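Local coordinates for transketolase (Campylobacter jejuni, PDB 3L84), which belongs to the transketolase family of thiamine diphosphate-binding enzymes and is built from three alpha/beta domains, two of which carry the cofactor-binding fold, at residues Ala339-Asn344 / Phe439-Ile444; Leu430-His435 / Met465-Thr470; Gly476-Lys481 / Val556-Cys561; Glu563-Gln568 / Arg575-Glu580. All blocks are in the same frame, centred on the assembly; numbering follows the deposited sequence.

Contact 1 of 4, residues Ala339-Asn344 / Phe439-Ile444; sequences ATRDSN and FTHDSI
R341 reaches from the first turn of helix 340-354 to the end of strand 436-440 and lies against T440 and H441. Its chain does two jobs. Near the backbone, CB of R341 packs on the methyl CG2 of T440 at 3.8 Å, a small aliphatic contact where the main chains are nearest, with CA of R341 and CA of T440 5.9 Å apart. Further out, the side chain runs extended from CG to NE and brings NH1 of R341 to 3.6 Å from CE1 of H441, near the plane of the imidazole and at its edge. The guanidinium and ring planes stand 84° apart, and NE2 of H441 lies over one guanidinium face; the groups therefore meet nearly perpendicular, with no hydrogen bond between them. CG of R341 sits between its backbone N and carbonyl carbon (chi1 63°), which, with the extended chain beyond it, brings the guanidinium to the histidine. The polar end is held elsewhere, NH1 of R341 bonding to the carbonyl oxygen of S368.

The histidine is fixed from its own side: ND1 of H441 donates to OG1 of T440 at 2.8 Å, 20° out of the ring plane. Threonine suits this place because one branch holds the ring while the other meets the arginine, and its hydroxyl also bonds to N369. Within the pyrimidine-binding domain, the contact joins the start of helix 340-354 to the C-terminal end of a central strand of the parallel sheet, where T440 makes backbone hydrogen bonds with T413, on neighbouring strand 408-414, and with F415 just beyond it, and H441 meets the ring of F414.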
# COMPACT_ATOMS: atom_id res chain seq x y z
N ALA A 339 3.93 -28.16 -1.36
CA ALA A 339 3.84 -26.77 -1.01
C ALA A 339 2.40 -26.31 -1.26
O ALA A 339 1.80 -26.66 -2.29
CB ALA A 339 4.77 -25.97 -1.91
N THR A 340 1.83 -25.48 -0.38
CA THR A 340 0.43 -25.10 -0.58
C THR A 340 0.29 -24.12 -1.76
O THR A 340 -0.80 -24.01 -2.29
CB THR A 340 -0.21 -24.62 0.70
OG1 THR A 340 0.58 -23.59 1.29
CG2 THR A 340 -0.45 -25.80 1.67
N ARG A 341 1.34 -23.49 -2.26
CA ARG A 341 1.19 -22.77 -3.53
C ARG A 341 0.80 -23.75 -4.65
O ARG A 341 0.07 -23.38 -5.58
CB ARG A 341 2.44 -21.98 -3.93
CG ARG A 341 3.69 -22.78 -4.20
CD ARG A 341 4.78 -21.87 -4.70
NE ARG A 341 6.08 -22.54 -4.78
CZ ARG A 341 7.12 -22.12 -5.49
NH1 ARG A 341 7.04 -21.11 -6.34
NH2 ARG A 341 8.28 -22.79 -5.39
N ASP A 342 1.33 -24.97 -4.61
CA ASP A 342 1.09 -25.99 -5.62
C ASP A 342 -0.27 -26.63 -5.49
O ASP A 342 -0.98 -26.78 -6.50
CB ASP A 342 2.20 -27.05 -5.58
CG ASP A 342 3.54 -26.53 -6.01
OD1 ASP A 342 3.61 -25.61 -6.85
OD2 ASP A 342 4.57 -27.06 -5.54
N SER A 343 -0.71 -27.01 -4.28
CA SER A 343 -2.08 -27.46 -4.13
C SER A 343 -3.02 -26.36 -4.58
O SER A 343 -4.01 -26.62 -5.28
CB SER A 343 -2.39 -27.89 -2.69
OG SER A 343 -2.09 -26.87 -1.75
N ASN A 344 -2.74 -25.12 -4.21
CA ASN A 344 -3.65 -24.03 -4.58
C ASN A 344 -3.73 -23.85 -6.07
O ASN A 344 -4.83 -23.63 -6.60
CB ASN A 344 -3.27 -22.76 -3.84
CG ASN A 344 -4.30 -21.68 -4.02
OD1 ASN A 344 -4.14 -20.75 -4.88
ND2 ASN A 344 -5.37 -21.80 -3.31
N PHE A 439 -1.88 -15.34 -1.97
CA PHE A 439 -0.62 -14.80 -1.46
C PHE A 439 0.33 -15.95 -1.18
O PHE A 439 0.20 -16.61 -0.15
CB PHE A 439 -0.86 -14.01 -0.18
CG PHE A 439 -1.74 -12.78 -0.31
CD1 PHE A 439 -1.63 -11.90 -1.36
CD2 PHE A 439 -2.65 -12.49 0.68
CE1 PHE A 439 -2.43 -10.76 -1.41
CE2 PHE A 439 -3.44 -11.36 0.62
CZ PHE A 439 -3.34 -10.51 -0.42
N THR A 440 1.33 -16.15 -2.03
CA THR A 440 2.28 -17.21 -1.84
C THR A 440 3.53 -16.66 -1.16
O THR A 440 3.64 -15.45 -0.87
CB THR A 440 2.64 -17.93 -3.14
OG1 THR A 440 3.49 -17.11 -3.95
CG2 THR A 440 1.38 -18.31 -3.92
N HIS A 441 4.46 -17.53 -0.83
CA HIS A 441 5.74 -17.13 -0.25
C HIS A 441 5.49 -16.48 1.09
O HIS A 441 5.90 -15.36 1.39
CB HIS A 441 6.51 -16.24 -1.22
CG HIS A 441 6.99 -16.97 -2.44
ND1 HIS A 441 6.13 -17.61 -3.31
CD2 HIS A 441 8.23 -17.18 -2.91
CE1 HIS A 441 6.83 -18.17 -4.28
NE2 HIS A 441 8.12 -17.95 -4.04
N ASP A 442 4.85 -17.23 1.98
CA ASP A 442 4.23 -16.64 3.18
C ASP A 442 5.11 -16.37 4.38
O ASP A 442 4.59 -15.83 5.34
CB ASP A 442 3.07 -17.52 3.66
CG ASP A 442 3.51 -18.84 4.28
OD1 ASP A 442 4.48 -19.44 3.81
OD2 ASP A 442 2.79 -19.30 5.21
N SER A 443 6.39 -16.71 4.35
CA SER A 443 7.17 -16.62 5.57
C SER A 443 8.66 -16.55 5.27
O SER A 443 9.09 -16.50 4.13
CB SER A 443 6.90 -17.83 6.47
OG SER A 443 7.60 -18.96 5.97
N ILE A 444 9.45 -16.56 6.34
CA ILE A 444 10.91 -16.71 6.27
C ILE A 444 11.33 -17.94 5.49
O ILE A 444 12.49 -18.01 5.07
CB ILE A 444 11.55 -16.77 7.68
CG1 ILE A 444 10.83 -17.75 8.63
CG2 ILE A 444 11.57 -15.37 8.30
CD1 ILE A 444 11.69 -18.18 9.87

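Contact 2 of 4, residues Leu430-His435 / Met465-Thr470; sequences LMKIKH and MPNFLT
K432 and N467 face each other where a helix end passes a turn, their CA atoms 6.6 Å apart and both residues in the positive-phi region (phi 59° and 57°). At K432 this conformation closes helix 418-431: it is the C-prime residue of a Schellman motif, in which I433 N bonds back to A428 O and K432 N to A429 O.

The side chains cross at a slant. ND2 of N467 lies 3.5 Å from CG of K432 and 3.9 Å from CD of K432, so the amide rests on the aliphatic part of the lysine. The lysine amine makes a long, weak ion pair with D490. CG of N467 stands anti to its carbonyl carbon (chi1 -67°), which points the amide at the helix end, where ND2 bonds to the carbonyl oxygen of A429. That oxygen also accepts from K432 N, so the amide adds a second donor at the helix terminus. Asparagine fits here twice over, being tolerant of positive phi and carrying an amide N-H donor on a short side chain; lysine offers a flexible chain at an exposed edge.

L430 and N467 also pack on F605 of the second subunit, placing this contact at the subunit interface. It joins the C-terminus of helix 418-431, just before strand 436-440, to the turn that links helix 458-464 with the outermost strand 469-471.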
# COMPACT_ATOMS: atom_id res chain seq x y z
N LEU A 430 -14.94 -3.89 2.65
CA LEU A 430 -16.03 -2.94 2.91
C LEU A 430 -17.28 -3.32 2.16
O LEU A 430 -18.39 -3.21 2.70
CB LEU A 430 -15.57 -1.52 2.54
CG LEU A 430 -14.69 -0.85 3.62
CD1 LEU A 430 -13.75 0.22 3.00
CD2 LEU A 430 -15.55 -0.25 4.74
N MSE A 431 -17.13 -3.73 0.90
CA MSE A 431 -18.28 -4.07 0.05
C MSE A 431 -18.77 -5.51 0.22
O MSE A 431 -19.85 -5.84 -0.23
CB MSE A 431 -17.90 -3.93 -1.42
CG MSE A 431 -17.62 -2.52 -1.87
SE MSE A 431 -17.58 -2.33 -3.80
CE MSE A 431 -15.92 -3.25 -4.22
N LYS A 432 -17.99 -6.35 0.88
CA LYS A 432 -18.31 -7.79 1.04
C LYS A 432 -18.47 -8.49 -0.30
O LYS A 432 -19.36 -9.32 -0.47
CB LYS A 432 -19.51 -8.02 1.98
CG LYS A 432 -19.37 -7.37 3.33
CD LYS A 432 -20.62 -7.59 4.18
CE LYS A 432 -20.75 -8.93 4.72
NZ LYS A 432 -21.89 -8.96 5.75
N ILE A 433 -17.58 -8.17 -1.24
CA ILE A 433 -17.58 -8.82 -2.54
C ILE A 433 -16.81 -10.10 -2.57
O ILE A 433 -15.94 -10.38 -1.71
CB ILE A 433 -17.05 -7.91 -3.66
CG1 ILE A 433 -15.69 -7.32 -3.33
CG2 ILE A 433 -18.04 -6.79 -3.96
CD1 ILE A 433 -14.85 -6.82 -4.52
N LYS A 434 -17.13 -10.96 -3.53
CA LYS A 434 -16.48 -12.24 -3.72
C LYS A 434 -15.28 -12.08 -4.65
O LYS A 434 -15.37 -12.14 -5.87
CB LYS A 434 -17.47 -13.30 -4.19
CG LYS A 434 -18.63 -13.48 -3.28
CD LYS A 434 -18.30 -13.57 -1.78
CE LYS A 434 -17.40 -14.72 -1.43
NZ LYS A 434 -18.11 -16.08 -1.71
N HIS A 435 -14.14 -11.80 -4.03
CA HIS A 435 -12.86 -11.53 -4.70
C HIS A 435 -11.83 -12.27 -3.86
O HIS A 435 -11.82 -12.15 -2.62
CB HIS A 435 -12.60 -10.02 -4.69
CG HIS A 435 -11.28 -9.57 -5.25
ND1 HIS A 435 -10.97 -8.22 -5.35
CD2 HIS A 435 -10.19 -10.23 -5.71
CE1 HIS A 435 -9.74 -8.09 -5.84
NE2 HIS A 435 -9.24 -9.30 -6.06
N MSE A 465 -8.17 -6.80 9.64
CA MSE A 465 -9.11 -6.20 8.71
C MSE A 465 -10.47 -6.89 8.80
O MSE A 465 -10.59 -8.10 8.58
CB MSE A 465 -8.55 -6.31 7.29
CG MSE A 465 -9.50 -5.70 6.25
SE MSE A 465 -8.77 -5.57 4.45
CE MSE A 465 -7.60 -7.15 4.40
N PRO A 466 -11.53 -6.12 9.07
CA PRO A 466 -12.85 -6.73 9.08
C PRO A 466 -13.27 -7.32 7.74
O PRO A 466 -12.77 -6.91 6.69
CB PRO A 466 -13.77 -5.56 9.48
CG PRO A 466 -12.87 -4.64 10.25
CD PRO A 466 -11.57 -4.72 9.54
N ASN A 467 -14.27 -8.21 7.79
CA ASN A 467 -14.91 -8.75 6.59
C ASN A 467 -13.93 -9.44 5.63
O ASN A 467 -14.05 -9.31 4.43
CB ASN A 467 -15.70 -7.68 5.80
CG ASN A 467 -16.89 -7.15 6.51
OD1 ASN A 467 -17.35 -7.73 7.51
ND2 ASN A 467 -17.46 -6.08 5.97
N PHE A 468 -12.97 -10.15 6.19
CA PHE A 468 -12.02 -10.96 5.46
C PHE A 468 -11.85 -12.25 6.18
O PHE A 468 -11.78 -12.29 7.45
CB PHE A 468 -10.62 -10.32 5.38
CG PHE A 468 -10.15 -10.03 4.00
CD1 PHE A 468 -10.39 -8.81 3.46
CD2 PHE A 468 -9.57 -11.00 3.19
CE1 PHE A 468 -10.02 -8.51 2.25
CE2 PHE A 468 -9.16 -10.65 1.90
CZ PHE A 468 -9.42 -9.43 1.43
N LEU A 469 -11.74 -13.32 5.43
CA LEU A 469 -11.24 -14.59 5.97
C LEU A 469 -9.79 -14.76 5.54
O LEU A 469 -9.49 -14.55 4.38
CB LEU A 469 -12.06 -15.75 5.47
CG LEU A 469 -13.53 -15.72 5.85
CD1 LEU A 469 -14.26 -16.93 5.27
CD2 LEU A 469 -13.72 -15.67 7.38
N THR A 470 -8.91 -15.14 6.45
CA THR A 470 -7.50 -15.28 6.10
C THR A 470 -7.17 -16.76 6.32
O THR A 470 -6.96 -17.20 7.46
CB THR A 470 -6.60 -14.39 6.93
OG1 THR A 470 -7.09 -13.03 6.82
CG2 THR A 470 -5.14 -14.41 6.46

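Contact 3 of 4, residues Gly476-Lys481 / Val556-Cys561; sequences GVENVK and VVSMPC
E478 and S558 meet through a direct hydrogen bond: OG of S558 donates to OE2 of E478 at 2.7 Å, arriving at the syn lone pair, on the side of the other carboxylate oxygen. OG lies anti to the serine backbone N (chi1 -180°), which turns the hydroxyl to the glutamate. A water adds a second, indirect link, donating to OE1 of E478 at 2.9 Å and to OG of S558 at 2.8 Å.

Van der Waals packing is supplied by P560, whose CB lies 3.5 Å from OE1 of E478; the two side chains cross at about a right angle, and the proline ring probably restricts movement of the carboxylate there. Outside the pair, Y518 OH bonds to OE2 and A474 N to OE1. Several partners thus share a buried carboxylate and could stabilise its negative charge. Glutamate's two methylenes carry its carboxylate from the helix to the serine hydroxyl, and serine suits its place because that hydroxyl both donates to OE2 and accepts from the water.

The arrangement is a polar interdomain junction: the first turn of helix 476-488 in the pyrimidine-binding domain docks on the end of strand 554-558 in the mixed sheet of the transketolase C-terminal domain.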
# COMPACT_ATOMS: atom_id res chain seq x y z
N GLY A 476 -2.83 -29.74 1.44
CA GLY A 476 -3.76 -29.62 0.36
C GLY A 476 -5.20 -29.83 0.73
O GLY A 476 -6.08 -29.20 0.14
N VAL A 477 -5.44 -30.73 1.65
CA VAL A 477 -6.79 -31.01 2.08
C VAL A 477 -7.38 -29.75 2.75
O VAL A 477 -8.51 -29.32 2.45
CB VAL A 477 -6.85 -32.22 3.00
CG1 VAL A 477 -8.21 -32.39 3.65
CG2 VAL A 477 -6.44 -33.49 2.21
N GLU A 478 -6.62 -29.14 3.66
CA GLU A 478 -7.08 -27.89 4.25
C GLU A 478 -7.30 -26.82 3.17
O GLU A 478 -8.21 -26.01 3.28
CB GLU A 478 -6.11 -27.37 5.33
CG GLU A 478 -6.02 -28.18 6.61
CD GLU A 478 -5.39 -27.43 7.75
OE1 GLU A 478 -4.78 -26.35 7.56
OE2 GLU A 478 -5.49 -27.95 8.90
N ASN A 479 -6.44 -26.80 2.16
CA ASN A 479 -6.56 -25.81 1.09
C ASN A 479 -7.88 -25.94 0.32
O ASN A 479 -8.52 -24.95 -0.02
CB ASN A 479 -5.32 -25.93 0.18
CG ASN A 479 -5.10 -24.80 -0.80
OD1 ASN A 479 -5.89 -23.79 -0.92
ND2 ASN A 479 -4.02 -24.90 -1.47
N VAL A 480 -8.30 -27.20 0.07
CA VAL A 480 -9.57 -27.49 -0.58
C VAL A 480 -10.72 -27.05 0.33
O VAL A 480 -11.67 -26.39 -0.14
CB VAL A 480 -9.71 -28.99 -0.92
CG1 VAL A 480 -11.16 -29.34 -1.19
CG2 VAL A 480 -8.79 -29.31 -2.05
N LYS A 481 -10.70 -27.45 1.61
CA LYS A 481 -11.79 -27.11 2.52
C LYS A 481 -11.92 -25.58 2.65
O LYS A 481 -13.04 -25.06 2.74
CB LYS A 481 -11.58 -27.78 3.88
CG LYS A 481 -11.74 -29.29 3.82
CD LYS A 481 -11.28 -29.93 5.12
CE LYS A 481 -11.46 -31.44 5.18
NZ LYS A 481 -10.77 -31.95 6.44
N VAL A 556 -3.00 -31.00 19.94
CA VAL A 556 -2.47 -30.23 18.83
C VAL A 556 -3.66 -29.74 18.02
O VAL A 556 -4.52 -30.53 17.62
CB VAL A 556 -1.53 -31.04 17.93
CG1 VAL A 556 -1.04 -30.17 16.78
CG2 VAL A 556 -0.32 -31.59 18.73
N VAL A 557 -3.69 -28.44 17.83
CA VAL A 557 -4.71 -27.73 17.10
C VAL A 557 -4.14 -27.12 15.84
O VAL A 557 -3.12 -26.42 15.90
CB VAL A 557 -5.29 -26.60 17.99
CG1 VAL A 557 -6.22 -25.66 17.17
CG2 VAL A 557 -6.04 -27.16 19.21
N SER A 558 -4.80 -27.41 14.72
CA SER A 558 -4.53 -26.70 13.48
C SER A 558 -5.54 -25.57 13.32
O SER A 558 -6.75 -25.79 13.50
CB SER A 558 -4.60 -27.64 12.28
OG SER A 558 -4.33 -26.91 11.08
N MSE A 559 -5.05 -24.37 13.05
CA MSE A 559 -5.89 -23.19 12.92
C MSE A 559 -5.71 -22.57 11.54
O MSE A 559 -5.05 -21.52 11.38
CB MSE A 559 -5.57 -22.18 14.02
CG MSE A 559 -6.55 -20.99 14.08
SE MSE A 559 -6.01 -19.55 15.22
CE MSE A 559 -4.46 -19.04 14.19
N PRO A 560 -6.34 -23.15 10.52
CA PRO A 560 -6.26 -22.57 9.20
C PRO A 560 -6.93 -21.22 9.08
O PRO A 560 -6.61 -20.49 8.15
CB PRO A 560 -6.93 -23.64 8.32
CG PRO A 560 -7.80 -24.40 9.26
CD PRO A 560 -7.01 -24.46 10.53
N CYS A 561 -7.88 -20.87 9.95
CA CYS A 561 -8.53 -19.57 9.85
C CYS A 561 -8.90 -19.00 11.22
O CYS A 561 -9.87 -19.40 11.85
CB CYS A 561 -9.74 -19.64 8.92
SG CYS A 561 -10.50 -18.02 8.66
O HOH W 1 -3.48 -24.67 9.54

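Contact 4 of 4, residues Glu563-Gln568 / Arg575-Glu580; sequences ELFEKQ and RLLKGE
F565 points its ring at two leucines, L576 and L577, that approach from the opposite direction, and these three side chains form the whole tight part of the contact. CE1 of F565 comes to 3.7 Å from CD2 of L576, and CZ of F565 lies 4.0 Å from CD1 of L577. Each leucine thus presents a single methyl to the far end of the ring. CG of F565 is anti to the backbone N (chi1 -169°), which carries the ring off the helix toward the leucines; phenylalanine suits a place where the backbones stay well apart, CA of F565 and CA of L576 being 10.6 Å from each other. The leucine branches complete the reach between the backbones. L576 closes helix 570-576 and L577 follows it; both side chains point toward the ring.

Other residues back this cluster: F595 meets the ring of F565, while V557 touches L576 and L531 touches L577. The loose side is polar. K567, K578 and G579 are exposed, and charged groups at the margins pair away from the cluster, E566 with K594 and R575 with E522. R575 also makes a cation-pi contact with F510.

Methyl-to-ring packing has little directional demand, and no hydrogen bond crosses between the segments; the chemistry implies that apolar burial joins these side chains, while Q573 adds a polar tie between the two short helices by donating to the carbonyl oxygen of F565.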
# COMPACT_ATOMS: atom_id res chain seq x y z
N GLU A 563 -10.19 -16.05 11.97
CA GLU A 563 -11.49 -15.36 12.00
C GLU A 563 -12.65 -16.33 12.20
O GLU A 563 -13.60 -16.03 12.91
CB GLU A 563 -11.70 -14.56 10.72
CG GLU A 563 -10.66 -13.49 10.53
CD GLU A 563 -9.46 -13.85 9.65
OE1 GLU A 563 -9.13 -15.06 9.49
OE2 GLU A 563 -8.91 -12.92 9.03
N LEU A 564 -12.58 -17.51 11.58
CA LEU A 564 -13.62 -18.49 11.80
C LEU A 564 -13.56 -19.05 13.20
O LEU A 564 -14.60 -19.30 13.80
CB LEU A 564 -13.56 -19.65 10.79
CG LEU A 564 -13.93 -19.31 9.37
CD1 LEU A 564 -13.69 -20.54 8.46
CD2 LEU A 564 -15.35 -18.82 9.28
N PHE A 565 -12.37 -19.22 13.75
CA PHE A 565 -12.25 -19.72 15.11
C PHE A 565 -12.90 -18.77 16.12
O PHE A 565 -13.52 -19.19 17.10
CB PHE A 565 -10.78 -20.04 15.47
CG PHE A 565 -10.59 -20.78 16.74
CD1 PHE A 565 -11.46 -21.79 17.14
CD2 PHE A 565 -9.46 -20.54 17.50
CE1 PHE A 565 -11.25 -22.48 18.31
CE2 PHE A 565 -9.24 -21.25 18.67
CZ PHE A 565 -10.12 -22.22 19.08
N GLU A 566 -12.74 -17.47 15.88
CA GLU A 566 -13.34 -16.43 16.72
C GLU A 566 -14.87 -16.55 16.79
O GLU A 566 -15.47 -16.04 17.73
CB GLU A 566 -12.98 -15.03 16.22
CG GLU A 566 -11.54 -14.66 16.35
CD GLU A 566 -11.27 -13.25 15.89
OE1 GLU A 566 -11.16 -12.99 14.66
OE2 GLU A 566 -11.16 -12.35 16.76
N LYS A 567 -15.50 -17.16 15.77
CA LYS A 567 -16.97 -17.29 15.72
C LYS A 567 -17.48 -18.53 16.44
O LYS A 567 -18.70 -18.69 16.57
CB LYS A 567 -17.47 -17.37 14.29
CG LYS A 567 -17.12 -16.19 13.44
CD LYS A 567 -17.70 -16.25 12.02
CE LYS A 567 -19.23 -16.10 11.99
NZ LYS A 567 -19.79 -14.88 12.72
N GLN A 568 -16.61 -19.42 16.91
CA GLN A 568 -17.07 -20.69 17.48
C GLN A 568 -17.60 -20.49 18.89
O GLN A 568 -17.24 -19.51 19.55
CB GLN A 568 -15.92 -21.71 17.48
CG GLN A 568 -15.33 -21.98 16.11
CD GLN A 568 -16.38 -22.26 15.08
OE1 GLN A 568 -16.50 -21.51 14.07
NE2 GLN A 568 -17.14 -23.31 15.30
N ARG A 575 -13.05 -27.22 24.38
CA ARG A 575 -12.59 -28.56 24.08
C ARG A 575 -11.21 -28.53 23.45
O ARG A 575 -10.36 -29.36 23.77
CB ARG A 575 -13.56 -29.29 23.17
CG ARG A 575 -13.06 -30.68 22.88
CD ARG A 575 -14.14 -31.68 22.62
NE ARG A 575 -13.53 -32.92 22.17
CZ ARG A 575 -14.20 -33.93 21.65
NH1 ARG A 575 -15.52 -33.85 21.54
NH2 ARG A 575 -13.55 -35.00 21.23
N LEU A 576 -10.98 -27.60 22.52
CA LEU A 576 -9.67 -27.51 21.87
C LEU A 576 -8.55 -27.07 22.80
O LEU A 576 -7.44 -27.64 22.77
CB LEU A 576 -9.70 -26.54 20.70
CG LEU A 576 -10.12 -27.15 19.35
CD1 LEU A 576 -11.45 -27.93 19.40
CD2 LEU A 576 -10.16 -26.05 18.30
N LEU A 577 -8.82 -26.04 23.59
CA LEU A 577 -7.79 -25.28 24.27
C LEU A 577 -7.61 -25.75 25.71
O LEU A 577 -8.13 -25.14 26.66
CB LEU A 577 -8.10 -23.77 24.18
CG LEU A 577 -8.27 -23.21 22.75
CD1 LEU A 577 -8.73 -21.74 22.79
CD2 LEU A 577 -6.99 -23.37 21.92
N LYS A 578 -6.82 -26.79 25.85
CA LYS A 578 -6.62 -27.43 27.15
C LYS A 578 -5.25 -27.11 27.74
O LYS A 578 -4.26 -26.99 27.02
CB LYS A 578 -6.72 -28.94 26.98
CG LYS A 578 -8.08 -29.44 26.60
CD LYS A 578 -9.12 -29.15 27.63
CE LYS A 578 -10.42 -29.87 27.33
NZ LYS A 578 -11.42 -29.46 28.30
N GLY A 579 -5.20 -26.97 29.05
CA GLY A 579 -3.93 -26.76 29.74
C GLY A 579 -3.30 -25.44 29.36
O GLY A 579 -4.01 -24.45 29.14
N GLU A 580 -1.98 -25.43 29.28
CA GLU A 580 -1.27 -24.23 28.87
C GLU A 580 -1.18 -24.26 27.35
O GLU A 580 -0.71 -25.24 26.74
CB GLU A 580 0.10 -24.21 29.51
CG GLU A 580 0.86 -22.91 29.34
CD GLU A 580 2.01 -22.81 30.33
OE1 GLU A 580 1.98 -21.91 31.21
OE2 GLU A 580 2.91 -23.68 30.29

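Overall arrangement
The four contacts run from the pyrimidine-binding domain into the C-terminal domain. Contacts 1 and 2, with centres 21 Å apart, serve the same parallel sheet, and their segments alternate along the chain. Contact 3 bridges the two domains and touches contact 1, its centre 13 Å away, where N479 probably hydrogen-bonds to S343 and N344. A second interdomain link joins contacts 2 and 4, 22 Å apart between centres: T470 OG1 and E563 OE2 are 2.9 Å apart, a probable hydrogen bond. Contacts 3 and 4, 14 Å apart between centres, share the C-terminal sheet, while contacts 1 and 4 do not touch, their nearest atoms lying about 10 Å apart.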